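Local coordinates for protein sulfate adenylyltransferase (Allochromatium vinosum, PDB 4DNX) that catalyses the transfer of the adenylyl group of ATP to sulfate, giving adenosine 5'-phosphosulfate and diphosphate, at residues A[222-227]-A[253-258]. Residues are numbered along the deposited sequence; the frame is centred on the assembly and turned at random.
Sequences DGVVIH and LYFPPN
Within a beta-alpha-beta crossover of the Rossmann-like domain, Val224 of strand 223-230 meets Phe255, which follows helix 240-254 on the loop leading to the neighbouring parallel strand 260-266. The contact is slender, burying 103 Å² in all, and has an apolar and a polar part. In the apolar part, CG1 of Val224 approaches the phenyl ring obliquely, 4.2 Å from CE2 of Phe255, and the two side chains cross at about a right angle. Phe255 is the first residue beyond the helix to abandon helical torsions; its CG stands opposite the carbonyl carbon (chi1 -79°), a rotation that carries the ring inward to the strand. Met216 of helix 206-219 touches both Val224 and Phe255, and Val260 of strand 260-266 also packs on the ring, a buried apolar setting that suits phenylalanine. Val224, beta-branched, fits an extended strand, and its backbone hydrogen-bonds with Thr259 and Met261.

The polar part lies at Asp222 and Asn258. Their carbonyl oxygens, O of Asp222 and O of Asn258, are 3.7 Å apart and, both being acceptors, cannot bond to each other. A water donates to both, 2.7 Å from O of Asp222 and 2.8 Å from O of Asn258. Trp192 NE1 gives O of Asn258 a second donor. Asn258 adopts positive phi (54°), a left-handed conformation that asparagine tolerates comparatively well, and its OD1 accepts from Arg190. The carboxylate of Asp222 turns to the backbone, OD2 accepting from N of Gln193 and of Lys194. No direct hydrogen bond links the two segments: they are connected by a light apolar touch between Val224 and Phe255 and by a single water, which bridges two carbonyl oxygens whose partial negative charges would otherwise face each other.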
ATOM      1  N   ASP A 222     -13.623   1.918 -18.537  1.00 16.05           N
ATOM      2  CA  ASP A 222     -14.335   1.498 -17.351  1.00 15.99           C
ATOM      3  C   ASP A 222     -13.854   2.232 -16.102  1.00 15.19           C
ATOM      4  O   ASP A 222     -14.554   2.267 -15.074  1.00 16.37           O
ATOM      5  CB  ASP A 222     -14.055   0.002 -17.175  1.00 17.63           C
ATOM      6  CG  ASP A 222     -14.632  -0.831 -18.296  1.00 20.16           C
ATOM      7  OD1 ASP A 222     -15.849  -0.718 -18.552  1.00 22.20           O
ATOM      8  OD2 ASP A 222     -13.844  -1.551 -18.950  1.00 21.12           O
ATOM      9  N   GLY A 223     -12.659   2.811 -16.173  1.00 13.29           N
ATOM     10  CA  GLY A 223     -12.127   3.470 -15.002  1.00 12.38           C
ATOM     11  C   GLY A 223     -10.940   4.338 -15.347  1.00 11.27           C
ATOM     12  O   GLY A 223     -10.413   4.244 -16.461  1.00 11.52           O
ATOM     13  N   VAL A 224     -10.569   5.195 -14.394  1.00 10.61           N
ATOM     14  CA  VAL A 224      -9.342   6.026 -14.463  1.00 11.20           C
ATOM     15  C   VAL A 224      -8.462   5.761 -13.237  1.00 10.71           C
ATOM     16  O   VAL A 224      -8.958   5.633 -12.105  1.00 10.53           O
ATOM     17  CB  VAL A 224      -9.674   7.527 -14.550  1.00 11.67           C
ATOM     18  CG1 VAL A 224     -10.542   7.997 -13.349  1.00 13.14           C
ATOM     19  CG2 VAL A 224      -8.387   8.380 -14.623  1.00 12.21           C
ATOM     20  N   VAL A 225      -7.157   5.603 -13.489  1.00 10.62           N
ATOM     21  CA  VAL A 225      -6.174   5.535 -12.425  1.00 10.76           C
ATOM     22  C   VAL A 225      -5.586   6.951 -12.355  1.00 10.93           C
ATOM     23  O   VAL A 225      -5.010   7.420 -13.375  1.00 12.17           O
ATOM     24  CB  VAL A 225      -5.057   4.517 -12.750  1.00 11.26           C
ATOM     25  CG1 VAL A 225      -4.022   4.543 -11.579  1.00 10.98           C
ATOM     26  CG2 VAL A 225      -5.641   3.085 -12.878  1.00 12.00           C
ATOM     27  N   ILE A 226      -5.720   7.595 -11.186  1.00 11.38           N
ATOM     28  CA  ILE A 226      -5.127   8.947 -10.946  1.00 11.23           C
ATOM     29  C   ILE A 226      -3.799   8.560 -10.313  1.00 11.94           C
ATOM     30  O   ILE A 226      -3.771   7.961  -9.231  1.00 13.60           O
ATOM     31  CB  ILE A 226      -5.992   9.762  -9.996  1.00 12.77           C
ATOM     32  CG1 ILE A 226      -7.369  10.061 -10.662  1.00 13.97           C
ATOM     33  CG2 ILE A 226      -5.251  11.076  -9.682  1.00 11.97           C
ATOM     34  CD1 ILE A 226      -8.393  10.835  -9.817  1.00 16.82           C
ATOM     35  N   HIS A 227      -2.719   8.823 -11.023  1.00 11.31           N
ATOM     36  CA  HIS A 227      -1.388   8.285 -10.658  1.00 12.07           C
ATOM     37  C   HIS A 227      -0.594   9.504 -10.184  1.00 13.04           C
ATOM     38  O   HIS A 227      -0.081  10.272 -11.000  1.00 14.39           O
ATOM     39  CB  HIS A 227      -0.797   7.617 -11.902  1.00 11.10           C
ATOM     40  CG  HIS A 227       0.245   6.569 -11.596  1.00 11.59           C
ATOM     41  ND1 HIS A 227       1.329   6.349 -12.420  1.00 12.56           N
ATOM     42  CD2 HIS A 227       0.385   5.721 -10.557  1.00 13.45           C
ATOM     43  CE1 HIS A 227       2.078   5.373 -11.925  1.00 12.43           C
ATOM     44  NE2 HIS A 227       1.535   4.977 -10.783  1.00 12.63           N
ATOM     45  N   LEU A 253     -17.664  11.887  -4.724  1.00 20.96           N
ATOM     46  CA  LEU A 253     -18.903  12.640  -4.884  1.00 20.44           C
ATOM     47  C   LEU A 253     -19.301  12.889  -6.355  1.00 21.94           C
ATOM     48  O   LEU A 253     -20.491  13.071  -6.657  1.00 23.55           O
ATOM     49  CB  LEU A 253     -18.834  13.983  -4.130  1.00 20.33           C
ATOM     50  CG  LEU A 253     -18.628  13.938  -2.603  1.00 20.71           C
ATOM     51  CD1 LEU A 253     -18.583  15.344  -2.025  1.00 20.71           C
ATOM     52  CD2 LEU A 253     -19.728  13.102  -1.880  1.00 21.29           C
ATOM     53  N   TYR A 254     -18.330  12.890  -7.268  1.00 19.59           N
ATOM     54  CA  TYR A 254     -18.586  13.344  -8.639  1.00 19.31           C
ATOM     55  C   TYR A 254     -18.314  12.279  -9.721  1.00 18.36           C
ATOM     56  O   TYR A 254     -18.563  12.507 -10.917  1.00 19.66           O
ATOM     57  CB  TYR A 254     -17.851  14.664  -8.908  1.00 18.91           C
ATOM     58  CG  TYR A 254     -18.385  15.818  -8.053  1.00 19.45           C
ATOM     59  CD1 TYR A 254     -19.540  16.515  -8.442  1.00 23.04           C
ATOM     60  CD2 TYR A 254     -17.801  16.145  -6.844  1.00 19.85           C
ATOM     61  CE1 TYR A 254     -20.043  17.564  -7.673  1.00 23.02           C
ATOM     62  CE2 TYR A 254     -18.289  17.170  -6.051  1.00 20.17           C
ATOM     63  CZ  TYR A 254     -19.414  17.877  -6.468  1.00 21.90           C
ATOM     64  OH  TYR A 254     -19.917  18.906  -5.707  1.00 22.27           O
ATOM     65  N   PHE A 255     -17.786  11.124  -9.320  1.00 16.27           N
ATOM     66  CA  PHE A 255     -17.648  10.029 -10.280  1.00 15.89           C
ATOM     67  C   PHE A 255     -18.615   8.893  -9.944  1.00 15.72           C
ATOM     68  O   PHE A 255     -18.980   8.744  -8.785  1.00 16.05           O
ATOM     69  CB  PHE A 255     -16.222   9.487 -10.245  1.00 15.17           C
ATOM     70  CG  PHE A 255     -15.225  10.335 -11.016  1.00 15.34           C
ATOM     71  CD1 PHE A 255     -14.743  11.559 -10.479  1.00 15.43           C
ATOM     72  CD2 PHE A 255     -14.724   9.893 -12.252  1.00 14.29           C
ATOM     73  CE1 PHE A 255     -13.791  12.327 -11.203  1.00 16.30           C
ATOM     74  CE2 PHE A 255     -13.751  10.651 -12.978  1.00 16.23           C
ATOM     75  CZ  PHE A 255     -13.291  11.874 -12.442  1.00 15.30           C
ATOM     76  N   PRO A 256     -19.005   8.082 -10.927  1.00 15.56           N
ATOM     77  CA  PRO A 256     -19.856   6.922 -10.615  1.00 17.08           C
ATOM     78  C   PRO A 256     -19.122   5.863  -9.771  1.00 15.96           C
ATOM     79  O   PRO A 256     -17.900   5.881  -9.682  1.00 15.47           O
ATOM     80  CB  PRO A 256     -20.212   6.352 -11.987  1.00 17.63           C
ATOM     81  CG  PRO A 256     -19.783   7.357 -12.994  1.00 17.91           C
ATOM     82  CD  PRO A 256     -18.707   8.179 -12.367  1.00 16.93           C
ATOM     83  N   PRO A 257     -19.857   4.932  -9.178  1.00 16.29           N
ATOM     84  CA  PRO A 257     -19.222   3.835  -8.413  1.00 16.64           C
ATOM     85  C   PRO A 257     -18.245   2.989  -9.233  1.00 15.93           C
ATOM     86  O   PRO A 257     -18.484   2.685 -10.401  1.00 16.31           O
ATOM     87  CB  PRO A 257     -20.409   2.949  -8.008  1.00 17.78           C
ATOM     88  CG  PRO A 257     -21.572   3.843  -8.079  1.00 18.71           C
ATOM     89  CD  PRO A 257     -21.325   4.791  -9.198  1.00 17.93           C
ATOM     90  N   ASN A 258     -17.157   2.613  -8.580  1.00 15.20           N
ATOM     91  CA  ASN A 258     -16.121   1.771  -9.185  1.00 14.60           C
ATOM     92  C   ASN A 258     -15.573   2.327 -10.514  1.00 13.54           C
ATOM     93  O   ASN A 258     -15.490   1.601 -11.527  1.00 13.67           O
ATOM     94  CB  ASN A 258     -16.640   0.328  -9.367  1.00 14.92           C
ATOM     95  CG  ASN A 258     -15.488  -0.628  -9.739  1.00 15.73           C
ATOM     96  OD1 ASN A 258     -14.352  -0.413  -9.279  1.00 15.78           O
ATOM     97  ND2 ASN A 258     -15.756  -1.633 -10.581  1.00 15.13           N
TER
HETATM   98  O   HOH W   1     -16.558   0.735 -14.022  1.00 24.44           O